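Local coordinates for TarM (Staphylococcus aureus subsp. aureus 21178, PDB 4X7R), which belongs to the glycosyltransferases of the GT-B fold and is modelled here with bound uridine-5'-diphosphate and glycan, at residues 23-26 and 27-31; 67-70 and 71-75; 85-88 and 89-92. The protein carries 1 engineered substitution. All coordinates share one frame; numbering follows the deposited sequence.

Interaction 1: residues 23-26 and 27-31; sequences FNRS and KEFYD
Helix 17-31 forms the crossover of a beta-alpha-beta unit between the parallel strands 3-7 and 36-40, and in its last two turns Asn24 and Arg25 meet Lys27, Glu28 and Phe29. Residues 23-26 accept from the backbone N-H groups of residues 27-30 in the regular i to i+4 pattern. On one side of the helix, next to Phe305, three polar side chains and a water form a small network. The salt bridge between Lys27 NZ and Glu28 OE2 is 2.8 Å long. The ammonium meets the carboxylate from above its plane, 49° out of it. Lys27 starts out extended, with CG anti to its backbone N (chi1 179°), and then bends at chi3 and chi4 to bring NZ back to its neighbour. Lys27 NZ also gives a weak hydrogen bond of 3.3 Å to Asn24 OD1. The amide nitrogen of Asn24 is tied in as well: ND2 donates to a water at 2.8 Å, and that water donates to Glu28 OE2 at 2.6 Å. OE2 thus takes two donors, which probably stabilises its negative charge.

A different side of the helix faces the sheet. Arg25 and Phe29 run side by side, pointing the same way, with the guanidinium and ring planes 56° apart. The aliphatic part of Arg25 does the touching, and CD lies 3.4 Å from Phe29 CE2. The charged end goes on to a salt bridge with Asp226, while the Phe29 ring meets Trp487 of helix 480-492 edge-to-face. Ser26 OG forms hydrogen bonds with Ala36 O, of the neighbouring strand 36-40, and with Thr64 OG1. Ser26 OG also lies in the plane of the Tyr30 ring, at its edge, 3.6 Å from Tyr30 CD2.

Interaction 2: residues 67-70 and 71-75; sequences YNVF and EYFKQ
The chain passes straight from strand 66-68 into helix 69-78, so Asn68 ends the strand and stands before Phe70, Glu71 and Tyr72 of the first helical turn. Tyr72 N donates to Asn68 O at 2.9 Å, and Lys74 N donates to Phe70 O at the same length.

The side chain of Asn68 adds an N-cap. Asn68 OD1 accepts from Glu71 N at 3.1 Å, with a fairly straight N-H...O angle of 160°. This donor lies in the plane of the amide, on a lone pair. A second bond to OD1, from Phe70 N, is weak and strongly bent, with an angle of 122°. With CG anti to the backbone N (chi1 175°), the amide swings over the start of the helix, where the first N-H groups have no carbonyl of a preceding helical turn to bond to. The amide nitrogen is held too: ND2 donates to Asp42 O and Thr40 OG1, which fixes the rotation of the group. Glu71 crosses the Asn68 side chain, bringing Glu71 CG to 3.6 Å from Asn68 OD1.

This cap sits where an outermost strand of the N-terminal parallel sheet, in a Rossmann-like domain of the GT-B fold, runs into the helix that follows. On another side of the helix the contact is apolar. Val69 CG2 touches Phe73 CE2 at 3.9 Å, the two side chains crossing at a slant. The other branch, CG1, lies over one face of the Phe70 ring, toward its rim. The edge of the Tyr72 ring faces the Phe73 ring, with Tyr72 CD2 3.6 Å above the Phe73 centre. Beyond them, Phe70 meets Phe168 edge-to-face, and Phe73 packs on Tyr176 of strand 175-182.

Interaction 3: residues 85-88 and 89-92; sequences NKLL and YKHI
The Tyr89 ring has Asn85 O at its edge, near its plane, while Leu88 C, of the preceding residue, lies oblique to the ring. The contact with Asn85 belongs to the N-terminal turn of helix 86-95, which packs against the long antiparallel sheet. The ring carbon nearest Asn85 O is Tyr89 CD2, at 3.2 Å. The torsion places CG beside the backbone N (chi1 -67°), which turns the ring back toward the helix start. Tyr89 OH accepts a hydrogen bond from Val151 N of strand 150-157. Asn85 is the N-cap residue, but its side chain makes no capping bond; ND2 donates to Gly173 O instead. The imidazole of His91 likewise has a backbone oxygen, Leu88 O, near its plane at the edge.

Backbone bonds run from Lys90, His91 and Ile92 to Lys86, Leu87 and Leu88, and that from Ile92 N to Leu88 O is 3.1 Å long. On the sheet side, Leu88 and Ile92 lie side by side and point the same way. Both rest on Phe144 of strand 139-147. One methyl of each makes the contact, Leu88 CD1 lying 4.1 Å from Ile92 CD1.

The three contacts follow one another along the chain and lead away from the parallel sheet of the N-terminal Rossmann-like domain. Interaction 1 lies on helix 17-31, between strands 3-7 and 36-40. Interaction 2 begins on strand 66-68, which pairs with 36-40 at the edge of the same sheet; the two centres are about 23 Å apart. Its helix 69-78 also touches strand 175-182 of the ten-stranded antiparallel sheet. Interaction 3, on the next helix, 86-95, packs against strands 139-147 and 150-157 of that sheet. Its centre is about 24 Å from that of interaction 2 and 45 Å from that of interaction 1. Residues 67-75 therefore carry the chain from the edge of the parallel sheet to the antiparallel one.

Interaction 1: residues 23-26 and 27-31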
# COMPACT_ATOMS: atom_id res chain seq x y z
N PHE A 23 -1.50 9.85 -2.89
CA PHE A 23 -0.57 10.95 -2.61
C PHE A 23 -0.59 12.02 -3.72
O PHE A 23 -0.56 13.23 -3.43
CB PHE A 23 0.87 10.42 -2.45
CG PHE A 23 1.17 9.57 -1.23
CD1 PHE A 23 0.55 9.82 -0.01
CD2 PHE A 23 2.11 8.54 -1.29
CE1 PHE A 23 0.83 9.03 1.12
CE2 PHE A 23 2.40 7.77 -0.17
CZ PHE A 23 1.77 8.02 1.03
N ASN A 24 -0.61 11.56 -4.99
CA ASN A 24 -0.64 12.47 -6.12
C ASN A 24 -2.02 13.12 -6.24
O ASN A 24 -2.09 14.31 -6.53
CB ASN A 24 -0.23 11.78 -7.44
CG ASN A 24 0.06 12.79 -8.52
OD1 ASN A 24 0.75 13.78 -8.28
ND2 ASN A 24 -0.45 12.57 -9.72
N ARG A 25 -3.10 12.36 -5.97
CA ARG A 25 -4.47 12.89 -5.98
C ARG A 25 -4.61 13.97 -4.91
O ARG A 25 -5.28 14.97 -5.15
CB ARG A 25 -5.50 11.78 -5.72
CG ARG A 25 -6.92 12.19 -6.18
CD ARG A 25 -8.02 11.27 -5.72
NE ARG A 25 -7.78 9.88 -6.11
CZ ARG A 25 -7.98 8.84 -5.31
NH1 ARG A 25 -8.42 9.02 -4.08
NH2 ARG A 25 -7.73 7.61 -5.74
N SER A 26 -4.01 13.75 -3.73
CA SER A 26 -4.07 14.73 -2.64
C SER A 26 -3.40 16.02 -3.08
O SER A 26 -3.97 17.11 -2.91
CB SER A 26 -3.41 14.19 -1.38
OG SER A 26 -3.45 15.21 -0.41
N LYS A 27 -2.21 15.90 -3.69
CA LYS A 27 -1.48 17.08 -4.20
C LYS A 27 -2.35 17.86 -5.21
O LYS A 27 -2.43 19.08 -5.11
CB LYS A 27 -0.15 16.66 -4.85
CG LYS A 27 0.62 17.86 -5.41
CD LYS A 27 1.57 17.52 -6.50
CE LYS A 27 1.08 17.99 -7.85
NZ LYS A 27 1.32 16.96 -8.90
N GLU A 28 -3.02 17.16 -6.12
CA GLU A 28 -3.87 17.80 -7.14
C GLU A 28 -5.10 18.50 -6.55
O GLU A 28 -5.38 19.62 -6.95
CB GLU A 28 -4.23 16.83 -8.28
CG GLU A 28 -3.03 16.43 -9.12
CD GLU A 28 -2.25 17.54 -9.82
OE1 GLU A 28 -2.76 18.68 -9.93
OE2 GLU A 28 -1.11 17.26 -10.27
N PHE A 29 -5.79 17.86 -5.57
CA PHE A 29 -6.94 18.50 -4.93
C PHE A 29 -6.53 19.76 -4.12
O PHE A 29 -7.21 20.79 -4.20
CB PHE A 29 -7.79 17.50 -4.11
CG PHE A 29 -8.58 16.49 -4.93
CD1 PHE A 29 -9.26 16.89 -6.08
CD2 PHE A 29 -8.74 15.18 -4.48
CE1 PHE A 29 -10.03 15.96 -6.81
CE2 PHE A 29 -9.56 14.29 -5.17
CZ PHE A 29 -10.16 14.67 -6.35
N TYR A 30 -5.40 19.69 -3.39
CA TYR A 30 -4.88 20.82 -2.64
C TYR A 30 -4.53 21.99 -3.57
O TYR A 30 -4.82 23.14 -3.24
CB TYR A 30 -3.65 20.41 -1.80
CG TYR A 30 -3.99 20.05 -0.37
CD1 TYR A 30 -4.30 21.03 0.57
CD2 TYR A 30 -3.99 18.72 0.05
CE1 TYR A 30 -4.61 20.70 1.89
CE2 TYR A 30 -4.30 18.38 1.37
CZ TYR A 30 -4.60 19.37 2.28
OH TYR A 30 -4.93 19.04 3.57
N ASP A 31 -3.96 21.70 -4.76
CA ASP A 31 -3.64 22.75 -5.76
C ASP A 31 -4.91 23.40 -6.33
O ASP A 31 -4.88 24.55 -6.74
CB ASP A 31 -2.78 22.17 -6.90
CG ASP A 31 -1.34 21.90 -6.48
OD1 ASP A 31 -0.96 22.29 -5.34
OD2 ASP A 31 -0.58 21.37 -7.30
O HOH W 1 -0.54 14.87 -11.26

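Interaction 2: residues 67-70 and 71-75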
# COMPACT_ATOMS: atom_id res chain seq x y z
N TYR A 67 -5.14 11.09 9.01
CA TYR A 67 -6.00 10.88 10.17
C TYR A 67 -6.01 9.36 10.41
O TYR A 67 -6.26 8.60 9.48
CB TYR A 67 -7.42 11.35 9.89
CG TYR A 67 -7.52 12.84 9.69
CD1 TYR A 67 -7.46 13.72 10.78
CD2 TYR A 67 -7.71 13.38 8.42
CE1 TYR A 67 -7.58 15.10 10.61
CE2 TYR A 67 -7.84 14.76 8.24
CZ TYR A 67 -7.75 15.62 9.33
OH TYR A 67 -7.89 16.97 9.15
N ASN A 68 -5.68 8.91 11.62
CA ASN A 68 -5.67 7.49 11.95
C ASN A 68 -6.58 7.26 13.19
O ASN A 68 -6.56 8.06 14.11
CB ASN A 68 -4.24 7.00 12.16
CG ASN A 68 -4.16 5.56 12.63
OD1 ASN A 68 -4.16 5.26 13.84
ND2 ASN A 68 -4.16 4.64 11.67
N VAL A 69 -7.39 6.20 13.17
CA VAL A 69 -8.35 5.84 14.23
C VAL A 69 -7.68 5.71 15.62
O VAL A 69 -8.21 6.26 16.57
CB VAL A 69 -9.24 4.60 13.86
CG1 VAL A 69 -8.40 3.34 13.63
CG2 VAL A 69 -10.32 4.35 14.92
N PHE A 70 -6.55 4.98 15.74
CA PHE A 70 -5.84 4.82 17.02
C PHE A 70 -5.20 6.11 17.44
O PHE A 70 -5.32 6.47 18.61
CB PHE A 70 -4.85 3.64 17.00
CG PHE A 70 -5.59 2.35 16.74
CD1 PHE A 70 -6.48 1.83 17.68
CD2 PHE A 70 -5.51 1.73 15.49
CE1 PHE A 70 -7.23 0.68 17.40
CE2 PHE A 70 -6.25 0.57 15.21
CZ PHE A 70 -7.09 0.05 16.17
N GLU A 71 -4.61 6.87 16.49
CA GLU A 71 -3.98 8.18 16.76
C GLU A 71 -4.96 9.20 17.31
O GLU A 71 -4.59 9.96 18.19
CB GLU A 71 -3.29 8.74 15.50
CG GLU A 71 -2.06 7.95 15.09
CD GLU A 71 -0.86 8.03 16.01
OE1 GLU A 71 -0.60 9.12 16.57
OE2 GLU A 71 -0.16 7.00 16.16
N TYR A 72 -6.20 9.21 16.80
CA TYR A 72 -7.26 10.11 17.25
C TYR A 72 -7.57 9.88 18.75
O TYR A 72 -7.62 10.85 19.50
CB TYR A 72 -8.51 9.86 16.39
CG TYR A 72 -9.77 10.53 16.89
CD1 TYR A 72 -9.98 11.90 16.71
CD2 TYR A 72 -10.78 9.79 17.51
CE1 TYR A 72 -11.14 12.52 17.19
CE2 TYR A 72 -11.94 10.39 17.96
CZ TYR A 72 -12.13 11.76 17.80
OH TYR A 72 -13.28 12.36 18.24
N PHE A 73 -7.77 8.61 19.17
CA PHE A 73 -8.08 8.35 20.58
C PHE A 73 -6.84 8.46 21.45
O PHE A 73 -6.96 8.82 22.62
CB PHE A 73 -8.74 6.97 20.75
CG PHE A 73 -10.08 6.87 20.07
CD1 PHE A 73 -11.18 7.56 20.57
CD2 PHE A 73 -10.25 6.11 18.92
CE1 PHE A 73 -12.43 7.45 19.96
CE2 PHE A 73 -11.49 6.01 18.30
CZ PHE A 73 -12.57 6.68 18.83
N LYS A 74 -5.64 8.17 20.89
CA LYS A 74 -4.37 8.28 21.60
C LYS A 74 -4.11 9.75 21.95
O LYS A 74 -3.70 10.04 23.06
CB LYS A 74 -3.23 7.71 20.73
CG LYS A 74 -1.84 7.74 21.36
CD LYS A 74 -0.90 6.98 20.45
CE LYS A 74 0.52 6.98 20.94
NZ LYS A 74 1.28 5.85 20.35
N GLN A 75 -4.37 10.67 20.99
CA GLN A 75 -4.21 12.11 21.15
C GLN A 75 -5.15 12.66 22.20
O GLN A 75 -4.71 13.47 23.01
CB GLN A 75 -4.37 12.83 19.82
CG GLN A 75 -3.12 12.77 18.94
CD GLN A 75 -3.36 13.06 17.45
OE1 GLN A 75 -4.46 13.42 17.00
NE2 GLN A 75 -2.32 12.87 16.66

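Interaction 3: residues 85-88 and 89-92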
# COMPACT_ATOMS: atom_id res chain seq x y z
N ASN A 85 2.74 7.62 33.40
CA ASN A 85 2.19 6.54 34.22
C ASN A 85 3.32 5.75 34.91
O ASN A 85 3.67 4.65 34.50
CB ASN A 85 1.32 5.65 33.34
CG ASN A 85 0.50 4.62 34.07
OD1 ASN A 85 0.37 4.66 35.31
ND2 ASN A 85 -0.08 3.72 33.32
N LYS A 86 3.89 6.35 35.97
CA LYS A 86 4.99 5.76 36.74
C LYS A 86 4.68 4.40 37.33
O LYS A 86 5.58 3.56 37.39
CB LYS A 86 5.47 6.73 37.85
CG LYS A 86 5.86 8.13 37.36
CD LYS A 86 7.26 8.16 36.76
CE LYS A 86 7.40 9.20 35.69
NZ LYS A 86 8.65 8.98 34.93
N LEU A 87 3.43 4.18 37.77
CA LEU A 87 2.99 2.93 38.38
C LEU A 87 3.03 1.69 37.49
O LEU A 87 3.27 0.59 38.00
CB LEU A 87 1.62 3.07 39.08
CG LEU A 87 1.56 4.06 40.25
CD1 LEU A 87 0.16 4.12 40.82
CD2 LEU A 87 2.58 3.72 41.34
N LEU A 88 2.80 1.86 36.18
CA LEU A 88 2.86 0.74 35.26
C LEU A 88 4.33 0.31 35.17
O LEU A 88 4.60 -0.88 35.25
CB LEU A 88 2.28 1.12 33.88
CG LEU A 88 2.43 0.12 32.73
CD1 LEU A 88 1.80 -1.21 33.06
CD2 LEU A 88 1.78 0.66 31.49
N TYR A 89 5.26 1.27 35.06
CA TYR A 89 6.69 0.99 34.97
C TYR A 89 7.24 0.40 36.25
O TYR A 89 8.08 -0.50 36.18
CB TYR A 89 7.48 2.24 34.54
CG TYR A 89 7.16 2.66 33.13
CD1 TYR A 89 7.76 2.02 32.04
CD2 TYR A 89 6.24 3.68 32.87
CE1 TYR A 89 7.46 2.40 30.74
CE2 TYR A 89 5.93 4.06 31.57
CZ TYR A 89 6.56 3.43 30.50
OH TYR A 89 6.28 3.80 29.21
N LYS A 90 6.74 0.87 37.41
CA LYS A 90 7.12 0.38 38.73
C LYS A 90 6.65 -1.06 38.89
O LYS A 90 7.44 -1.89 39.34
CB LYS A 90 6.54 1.28 39.84
CG LYS A 90 7.00 0.89 41.26
CD LYS A 90 6.53 1.87 42.33
CE LYS A 90 7.35 1.81 43.60
NZ LYS A 90 7.08 0.58 44.40
N HIS A 91 5.39 -1.36 38.48
CA HIS A 91 4.77 -2.69 38.50
C HIS A 91 5.65 -3.70 37.72
O HIS A 91 5.97 -4.76 38.25
CB HIS A 91 3.34 -2.61 37.89
CG HIS A 91 2.68 -3.93 37.60
ND1 HIS A 91 2.60 -4.45 36.29
CD2 HIS A 91 2.05 -4.79 38.44
CE1 HIS A 91 1.95 -5.60 36.40
NE2 HIS A 91 1.61 -5.85 37.68
N ILE A 92 6.03 -3.34 36.46
CA ILE A 92 6.87 -4.18 35.59
C ILE A 92 8.25 -4.46 36.25
O ILE A 92 8.69 -5.61 36.27
CB ILE A 92 6.97 -3.60 34.15
CG1 ILE A 92 5.56 -3.55 33.48
CG2 ILE A 92 7.98 -4.38 33.28
CD1 ILE A 92 5.50 -2.79 32.17